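Local coordinates for putative exported protein (Bordetella pertussis Tohama I, PDB 2PFY) that binds pyroglutamic acid as the extracytoplasmic solute receptor of a tripartite ATP-independent periplasmic (TRAP) transport system, probably delivering it to the membrane components, at residues Ser87-Ser92 with Arg239-Ala244; Lys94-Thr99 with Lys235-Gly240. All blocks are in the same frame, centred on the assembly; numbering follows the deposited sequence.

Both contacts join the same two helices, 89-108 and 223-257, and their centres lie only 8 Å apart. Contact 1, at the start of helix 89-108, is buried and apolar: a phenylalanine, a serine, a tryptophan and an alanine pack with no hydrogen bond across. Contact 2, further along helix 89-108 and earlier in helix 223-257, is partly buried and polar, resting on one indole-to-carboxylate bond. The two tryptophans tie them together, W241 CZ2 lying 3.9 Å from W96 CB. As one helix is followed forward and the other backward, the chemistry thus changes from buried, greasy packing to a partly buried charged group held by several donors.

Contact 1: residues Ser87-Ser92 with Arg239-Ala244; sequences SSFNES and RGWQTA
The first turn of helix 89-108 faces the middle of helix 223-257 with the backbones well apart, F89 CA and W241 CA being 8.5 Å from each other, and side chains fill the gap. F89 and W241 do most of this. W241 has CG anti to its carbonyl carbon (chi1 -78°), and although its CB does not start out at the other helix, the long indole brings its six-membered ring there. CZ3 of W241 comes within 3.5 Å of F89 O, which lies at the indole edge, and the same CZ3 sits near the plane of the phenyl ring, 4.1 Å from F89 CD1. The neighbouring corner, W241 CH2, meets S92 OG at 3.6 Å. Further along, the phenyl ring reaches A244: F89 CE1 touches A244 CB at 3.7 Å, and F89 CZ comes equally close to A244 O. The hydrogen bond of that carbonyl is with T248 OG1; the ring carbon merely packs beside it. P122, R245 and T248 complete the surroundings of the phenyl ring, and Y15 of helix 15-30 packs on A244.

The turn that presents F89 is fixed by a capping box. S88 occupies the N-cap, and its OG accepts from E91 N at 3.2 Å, a nearly straight bond of 165°. The reciprocal bond of the box, S88 N to E91 OE1, is weak, as is that from S87 N; the S88 hydroxyl donates to the same OE1 on its anti side.

The contact seats the start of helix 89-108 on the long helix of this DctP-family receptor, using none of the ligand-pocket residues. A polar link between the helices, N90 OD1 with R245 NH2, falls one residue beyond 239-244. Within the two segments no hydrogen bond crosses, so their direct grip comes from van der Waals contact and exclusion of water.

Contact 2: residues Lys94-Thr99 with Lys235-Gly240; sequences KLWKAT and KAEIRG
The indole of W96 meets the carboxylate of E237 at its edge: E237 OE2 lies in the ring plane, beside the pyrrole N-H. The carboxylate is turned 64° from the indole, and the N-H approaches OE2 from above the carboxylate plane, 58° out of it. W96 NE1 donates to E237 OE2 over 2.8 Å, and the N-H...O angle of 168° makes this a short, nearly straight bond despite the tilt.

Both side chains have to stretch to make it, because W96 CA and E237 CA are 11.2 Å apart. Each sets CG anti to its backbone N, and the glutamate continues extended past CG, so that the pyrrole N-H edge faces the carboxylate across the gap between the helices. The remaining W96 approaches come from the same pyrrole edge, CD1 lying 3.6 Å from E237 OE2.

E237 is not held by the indole alone. R100, one turn beyond W96, makes a salt bridge to the same OE2, and OE1 accepts from G117 N. With both oxygens engaged the carboxylate is fixed in rotation, and the nearby arginine would probably favour its charged form.

The bond thus holds helix 89-108 against the long helix 223-257 of this receptor of the periplasmic binding protein clan, away from the residues of the ligand pocket and beside strand 112-119, whose Y116 lies against A236 and E237. On the flanks, L95 and T99 pack on helix 290-300, and A236 rests on F23 of helix 15-30.

Contact 1: residues Ser87-Ser92 with Arg239-Ala244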
ATOM      1  N   SER A  87     -10.050  -7.602  -6.512  1.00 30.34           N
ATOM      2  CA  SER A  87     -10.479  -6.208  -6.458  1.00 29.82           C
ATOM      3  C   SER A  87     -11.501  -5.920  -5.379  1.00 29.22           C
ATOM      4  O   SER A  87     -11.803  -4.759  -5.102  1.00 28.68           O
ATOM      5  CB  SER A  87     -10.983  -5.771  -7.828  1.00 29.88           C
ATOM      6  OG  SER A  87      -9.879  -5.378  -8.642  1.00 31.64           O
ATOM      7  N   SER A  88     -12.049  -6.984  -4.791  1.00 28.71           N
ATOM      8  CA  SER A  88     -12.896  -6.860  -3.600  1.00 27.88           C
ATOM      9  C   SER A  88     -12.059  -7.135  -2.343  1.00 27.09           C
ATOM     10  O   SER A  88     -11.020  -7.781  -2.422  1.00 26.03           O
ATOM     11  CB  SER A  88     -14.077  -7.825  -3.681  1.00 28.43           C
ATOM     12  OG  SER A  88     -13.620  -9.151  -3.571  1.00 28.05           O
ATOM     13  N   PHE A  89     -12.477  -6.620  -1.191  1.00 25.99           N
ATOM     14  CA  PHE A  89     -11.746  -6.954   0.052  1.00 26.37           C
ATOM     15  C   PHE A  89     -11.664  -8.444   0.326  1.00 27.00           C
ATOM     16  O   PHE A  89     -10.631  -8.923   0.810  1.00 27.54           O
ATOM     17  CB  PHE A  89     -12.321  -6.240   1.274  1.00 25.41           C
ATOM     18  CG  PHE A  89     -11.933  -4.787   1.368  1.00 25.95           C
ATOM     19  CD1 PHE A  89     -10.620  -4.422   1.660  1.00 24.20           C
ATOM     20  CD2 PHE A  89     -12.900  -3.775   1.192  1.00 24.83           C
ATOM     21  CE1 PHE A  89     -10.249  -3.050   1.760  1.00 24.95           C
ATOM     22  CE2 PHE A  89     -12.553  -2.410   1.293  1.00 25.60           C
ATOM     23  CZ  PHE A  89     -11.220  -2.050   1.586  1.00 24.75           C
ATOM     24  N   ASN A  90     -12.753  -9.177   0.046  1.00 27.44           N
ATOM     25  CA  ASN A  90     -12.787 -10.640   0.332  1.00 28.54           C
ATOM     26  C   ASN A  90     -11.758 -11.374  -0.516  1.00 27.84           C
ATOM     27  O   ASN A  90     -11.002 -12.190  -0.007  1.00 28.21           O
ATOM     28  CB  ASN A  90     -14.197 -11.235   0.117  1.00 29.15           C
ATOM     29  CG  ASN A  90     -15.150 -10.955   1.292  1.00 31.14           C
ATOM     30  OD1 ASN A  90     -14.802 -10.284   2.277  1.00 32.95           O
ATOM     31  ND2 ASN A  90     -16.372 -11.465   1.175  1.00 33.75           N
ATOM     32  N   GLU A  91     -11.682 -11.033  -1.799  1.00 28.16           N
ATOM     33  CA  GLU A  91     -10.610 -11.583  -2.654  1.00 29.34           C
ATOM     34  C   GLU A  91      -9.225 -11.147  -2.161  1.00 28.41           C
ATOM     35  O   GLU A  91      -8.304 -11.963  -2.137  1.00 27.48           O
ATOM     36  CB  GLU A  91     -10.770 -11.155  -4.110  1.00 29.17           C
ATOM     37  CG  GLU A  91     -11.912 -11.799  -4.840  1.00 34.35           C
ATOM     38  CD  GLU A  91     -12.119 -11.162  -6.201  1.00 39.29           C
ATOM     39  OE1 GLU A  91     -12.463  -9.959  -6.270  1.00 40.80           O
ATOM     40  OE2 GLU A  91     -11.912 -11.864  -7.203  1.00 43.63           O
ATOM     41  N   SER A  92      -9.074  -9.851  -1.828  1.00 27.99           N
ATOM     42  CA  SER A  92      -7.791  -9.310  -1.342  1.00 27.44           C
ATOM     43  C   SER A  92      -7.291 -10.095  -0.130  1.00 27.68           C
ATOM     44  O   SER A  92      -6.100 -10.432  -0.035  1.00 27.57           O
ATOM     45  CB  SER A  92      -7.920  -7.805  -1.001  1.00 27.35           C
ATOM     46  OG  SER A  92      -6.646  -7.202  -0.765  1.00 23.88           O
ATOM     47  N   ARG A 239      -7.454  -5.055  13.082  1.00 24.66           N
ATOM     48  CA  ARG A 239      -7.955  -3.676  13.154  1.00 25.23           C
ATOM     49  C   ARG A 239      -7.830  -3.026  11.773  1.00 23.93           C
ATOM     50  O   ARG A 239      -8.738  -2.297  11.328  1.00 22.72           O
ATOM     51  CB  ARG A 239      -7.153  -2.895  14.218  1.00 25.56           C
ATOM     52  CG  ARG A 239      -7.595  -1.474  14.496  1.00 27.87           C
ATOM     53  CD  ARG A 239      -6.554  -0.720  15.414  1.00 28.56           C
ATOM     54  NE  ARG A 239      -6.204  -1.596  16.461  1.00 32.31           N
ATOM     55  CZ  ARG A 239      -4.997  -1.962  16.865  1.00 27.50           C
ATOM     56  NH1 ARG A 239      -3.838  -1.449  16.422  1.00 25.39           N
ATOM     57  NH2 ARG A 239      -5.007  -2.846  17.811  1.00 22.43           N
ATOM     58  N   GLY A 240      -6.703  -3.290  11.108  1.00 21.25           N
ATOM     59  CA  GLY A 240      -6.407  -2.662   9.811  1.00 21.26           C
ATOM     60  C   GLY A 240      -7.412  -3.073   8.749  1.00 21.36           C
ATOM     61  O   GLY A 240      -7.954  -2.227   8.033  1.00 20.43           O
ATOM     62  N   TRP A 241      -7.629  -4.383   8.628  1.00 21.07           N
ATOM     63  CA  TRP A 241      -8.655  -4.910   7.745  1.00 22.66           C
ATOM     64  C   TRP A 241     -10.071  -4.403   8.066  1.00 23.10           C
ATOM     65  O   TRP A 241     -10.812  -4.057   7.145  1.00 23.29           O
ATOM     66  CB  TRP A 241      -8.617  -6.461   7.696  1.00 22.17           C
ATOM     67  CG  TRP A 241      -7.507  -6.922   6.807  1.00 22.73           C
ATOM     68  CD1 TRP A 241      -6.165  -7.079   7.146  1.00 23.23           C
ATOM     69  CD2 TRP A 241      -7.603  -7.203   5.420  1.00 22.68           C
ATOM     70  NE1 TRP A 241      -5.453  -7.455   6.043  1.00 22.88           N
ATOM     71  CE2 TRP A 241      -6.305  -7.531   4.967  1.00 21.58           C
ATOM     72  CE3 TRP A 241      -8.670  -7.203   4.495  1.00 23.08           C
ATOM     73  CZ2 TRP A 241      -6.046  -7.894   3.633  1.00 23.33           C
ATOM     74  CZ3 TRP A 241      -8.405  -7.558   3.164  1.00 23.01           C
ATOM     75  CH2 TRP A 241      -7.111  -7.890   2.748  1.00 22.71           C
ATOM     76  N   GLN A 242     -10.464  -4.396   9.340  1.00 23.41           N
ATOM     77  CA  GLN A 242     -11.805  -3.873   9.720  1.00 25.27           C
ATOM     78  C   GLN A 242     -11.965  -2.365   9.347  1.00 23.79           C
ATOM     79  O   GLN A 242     -13.017  -1.906   8.876  1.00 22.21           O
ATOM     80  CB  GLN A 242     -12.029  -4.008  11.229  1.00 25.26           C
ATOM     81  CG  GLN A 242     -12.086  -5.436  11.779  1.00 29.77           C
ATOM     82  CD  GLN A 242     -12.109  -5.485  13.334  1.00 30.24           C
ATOM     83  OE1 GLN A 242     -11.876  -4.468  14.024  1.00 38.58           O
ATOM     84  NE2 GLN A 242     -12.407  -6.665  13.877  1.00 34.26           N
ATOM     85  N   THR A 243     -10.924  -1.594   9.597  1.00 21.72           N
ATOM     86  CA  THR A 243     -10.987  -0.146   9.335  1.00 21.87           C
ATOM     87  C   THR A 243     -11.122   0.150   7.842  1.00 21.55           C
ATOM     88  O   THR A 243     -11.953   0.970   7.448  1.00 21.96           O
ATOM     89  CB  THR A 243      -9.737   0.562   9.929  1.00 21.46           C
ATOM     90  OG1 THR A 243      -9.750   0.349  11.341  1.00 21.92           O
ATOM     91  CG2 THR A 243      -9.779   2.071   9.666  1.00 19.61           C
ATOM     92  N   ALA A 244     -10.308  -0.519   7.023  1.00 21.99           N
ATOM     93  CA  ALA A 244     -10.364  -0.340   5.568  1.00 22.94           C
ATOM     94  C   ALA A 244     -11.764  -0.639   5.051  1.00 23.75           C
ATOM     95  O   ALA A 244     -12.369   0.193   4.326  1.00 24.65           O
ATOM     96  CB  ALA A 244      -9.319  -1.214   4.865  1.00 23.00           C
TER

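Contact 2: residues Lys94-Thr99 with Lys235-Gly240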
ATOM      1  N   LYS A  94      -8.058 -13.181   0.828  1.00 31.91           N
ATOM      2  CA  LYS A  94      -7.681 -14.523   0.437  1.00 33.12           C
ATOM      3  C   LYS A  94      -6.320 -14.470  -0.226  1.00 32.54           C
ATOM      4  O   LYS A  94      -5.439 -15.272   0.093  1.00 32.66           O
ATOM      5  CB  LYS A  94      -8.726 -15.108  -0.516  1.00 34.13           C
ATOM      6  CG  LYS A  94      -8.485 -16.586  -0.921  1.00 35.90           C
ATOM      7  CD  LYS A  94      -9.746 -17.173  -1.597  1.00 36.15           C
ATOM      8  CE  LYS A  94      -9.564 -18.672  -1.929  1.00 40.55           C
ATOM      9  NZ  LYS A  94      -8.493 -19.328  -1.082  1.00 41.08           N
ATOM     10  N   LEU A  95      -6.127 -13.496  -1.113  1.00 31.63           N
ATOM     11  CA  LEU A  95      -4.821 -13.293  -1.727  1.00 30.69           C
ATOM     12  C   LEU A  95      -3.733 -13.038  -0.662  1.00 30.69           C
ATOM     13  O   LEU A  95      -2.625 -13.582  -0.755  1.00 30.83           O
ATOM     14  CB  LEU A  95      -4.874 -12.168  -2.783  1.00 30.46           C
ATOM     15  CG  LEU A  95      -3.580 -11.837  -3.561  1.00 30.71           C
ATOM     16  CD1 LEU A  95      -3.000 -13.087  -4.327  1.00 27.14           C
ATOM     17  CD2 LEU A  95      -3.747 -10.664  -4.519  1.00 28.77           C
ATOM     18  N   TRP A  96      -4.055 -12.223   0.347  1.00 30.04           N
ATOM     19  CA  TRP A  96      -3.109 -11.870   1.408  1.00 29.91           C
ATOM     20  C   TRP A  96      -2.711 -13.110   2.227  1.00 31.19           C
ATOM     21  O   TRP A  96      -1.540 -13.334   2.528  1.00 30.27           O
ATOM     22  CB  TRP A  96      -3.666 -10.745   2.303  1.00 28.14           C
ATOM     23  CG  TRP A  96      -2.803 -10.478   3.535  1.00 26.67           C
ATOM     24  CD1 TRP A  96      -3.132 -10.736   4.838  1.00 25.52           C
ATOM     25  CD2 TRP A  96      -1.464  -9.956   3.563  1.00 25.25           C
ATOM     26  NE1 TRP A  96      -2.106 -10.385   5.673  1.00 23.19           N
ATOM     27  CE2 TRP A  96      -1.067  -9.906   4.925  1.00 24.48           C
ATOM     28  CE3 TRP A  96      -0.572  -9.490   2.572  1.00 25.04           C
ATOM     29  CZ2 TRP A  96       0.192  -9.440   5.329  1.00 24.32           C
ATOM     30  CZ3 TRP A  96       0.680  -9.022   2.968  1.00 25.37           C
ATOM     31  CH2 TRP A  96       1.046  -8.994   4.349  1.00 25.74           C
ATOM     32  N   LYS A  97      -3.707 -13.910   2.572  1.00 33.19           N
ATOM     33  CA  LYS A  97      -3.491 -15.151   3.317  1.00 35.61           C
ATOM     34  C   LYS A  97      -2.510 -16.097   2.561  1.00 35.51           C
ATOM     35  O   LYS A  97      -1.638 -16.708   3.179  1.00 36.10           O
ATOM     36  CB  LYS A  97      -4.844 -15.810   3.573  1.00 35.90           C
ATOM     37  CG  LYS A  97      -5.205 -15.981   5.058  1.00 42.18           C
ATOM     38  CD  LYS A  97      -6.299 -17.090   5.219  1.00 47.65           C
ATOM     39  CE  LYS A  97      -5.752 -18.353   5.934  1.00 50.10           C
ATOM     40  NZ  LYS A  97      -6.142 -19.619   5.231  1.00 51.22           N
ATOM     41  N   ALA A  98      -2.624 -16.165   1.232  1.00 35.39           N
ATOM     42  CA  ALA A  98      -1.679 -16.898   0.353  1.00 34.87           C
ATOM     43  C   ALA A  98      -0.319 -16.210   0.167  1.00 35.03           C
ATOM     44  O   ALA A  98       0.696 -16.880  -0.090  1.00 34.31           O
ATOM     45  CB  ALA A  98      -2.308 -17.113  -1.045  1.00 35.38           C
ATOM     46  N   THR A  99      -0.301 -14.878   0.246  1.00 33.06           N
ATOM     47  CA  THR A  99       0.918 -14.098  -0.019  1.00 32.79           C
ATOM     48  C   THR A  99       1.815 -14.007   1.218  1.00 32.95           C
ATOM     49  O   THR A  99       3.056 -14.179   1.126  1.00 32.00           O
ATOM     50  CB  THR A  99       0.561 -12.677  -0.506  1.00 32.71           C
ATOM     51  OG1 THR A  99      -0.239 -12.769  -1.689  1.00 31.88           O
ATOM     52  CG2 THR A  99       1.788 -11.865  -0.822  1.00 31.87           C
ATOM     53  N   LYS A 235      -3.312  -8.062  16.390  1.00 22.87           N
ATOM     54  CA  LYS A 235      -4.435  -7.177  16.686  1.00 24.56           C
ATOM     55  C   LYS A 235      -4.483  -6.020  15.682  1.00 23.16           C
ATOM     56  O   LYS A 235      -5.565  -5.601  15.249  1.00 20.78           O
ATOM     57  CB  LYS A 235      -4.298  -6.611  18.107  1.00 24.97           C
ATOM     58  CG  LYS A 235      -4.865  -7.538  19.238  1.00 28.31           C
ATOM     59  CD  LYS A 235      -5.034  -6.762  20.578  1.00 30.59           C
ATOM     60  CE  LYS A 235      -6.452  -6.111  20.777  1.00 38.80           C
ATOM     61  NZ  LYS A 235      -6.617  -4.618  20.452  1.00 43.29           N
ATOM     62  N   ALA A 236      -3.308  -5.505  15.323  1.00 21.51           N
ATOM     63  CA  ALA A 236      -3.211  -4.443  14.304  1.00 22.14           C
ATOM     64  C   ALA A 236      -3.676  -4.895  12.915  1.00 22.23           C
ATOM     65  O   ALA A 236      -4.323  -4.130  12.191  1.00 22.04           O
ATOM     66  CB  ALA A 236      -1.782  -3.859  14.249  1.00 21.15           C
ATOM     67  N   GLU A 237      -3.356  -6.127  12.548  1.00 22.64           N
ATOM     68  CA  GLU A 237      -3.723  -6.649  11.250  1.00 23.95           C
ATOM     69  C   GLU A 237      -5.260  -6.753  11.170  1.00 24.32           C
ATOM     70  O   GLU A 237      -5.877  -6.340  10.171  1.00 23.46           O
ATOM     71  CB  GLU A 237      -3.007  -7.991  10.986  1.00 23.34           C
ATOM     72  CG  GLU A 237      -3.318  -8.653   9.622  1.00 23.96           C
ATOM     73  CD  GLU A 237      -2.178  -9.499   9.093  1.00 26.02           C
ATOM     74  OE1 GLU A 237      -0.990  -9.179   9.361  1.00 23.34           O
ATOM     75  OE2 GLU A 237      -2.469 -10.506   8.400  1.00 25.28           O
ATOM     76  N   ILE A 238      -5.866  -7.275  12.233  1.00 25.07           N
ATOM     77  CA  ILE A 238      -7.332  -7.377  12.311  1.00 26.25           C
ATOM     78  C   ILE A 238      -7.965  -5.969  12.261  1.00 25.08           C
ATOM     79  O   ILE A 238      -8.897  -5.734  11.483  1.00 24.62           O
ATOM     80  CB  ILE A 238      -7.786  -8.183  13.570  1.00 26.47           C
ATOM     81  CG1 ILE A 238      -7.278  -9.636  13.481  1.00 27.10           C
ATOM     82  CG2 ILE A 238      -9.339  -8.099  13.756  1.00 28.64           C
ATOM     83  CD1 ILE A 238      -7.198 -10.366  14.841  1.00 28.58           C
ATOM     84  N   ARG A 239      -7.454  -5.055  13.082  1.00 24.66           N
ATOM     85  CA  ARG A 239      -7.955  -3.676  13.154  1.00 25.23           C
ATOM     86  C   ARG A 239      -7.830  -3.026  11.773  1.00 23.93           C
ATOM     87  O   ARG A 239      -8.738  -2.297  11.328  1.00 22.72           O
ATOM     88  CB  ARG A 239      -7.153  -2.895  14.218  1.00 25.56           C
ATOM     89  CG  ARG A 239      -7.595  -1.474  14.496  1.00 27.87           C
ATOM     90  CD  ARG A 239      -6.554  -0.720  15.414  1.00 28.56           C
ATOM     91  NE  ARG A 239      -6.204  -1.596  16.461  1.00 32.31           N
ATOM     92  CZ  ARG A 239      -4.997  -1.962  16.865  1.00 27.50           C
ATOM     93  NH1 ARG A 239      -3.838  -1.449  16.422  1.00 25.39           N
ATOM     94  NH2 ARG A 239      -5.007  -2.846  17.811  1.00 22.43           N
ATOM     95  N   GLY A 240      -6.703  -3.290  11.108  1.00 21.25           N
ATOM     96  CA  GLY A 240      -6.407  -2.662   9.811  1.00 21.26           C
ATOM     97  C   GLY A 240      -7.412  -3.073   8.749  1.00 21.36           C
ATOM     98  O   GLY A 240      -7.954  -2.227   8.033  1.00 20.43           O
TER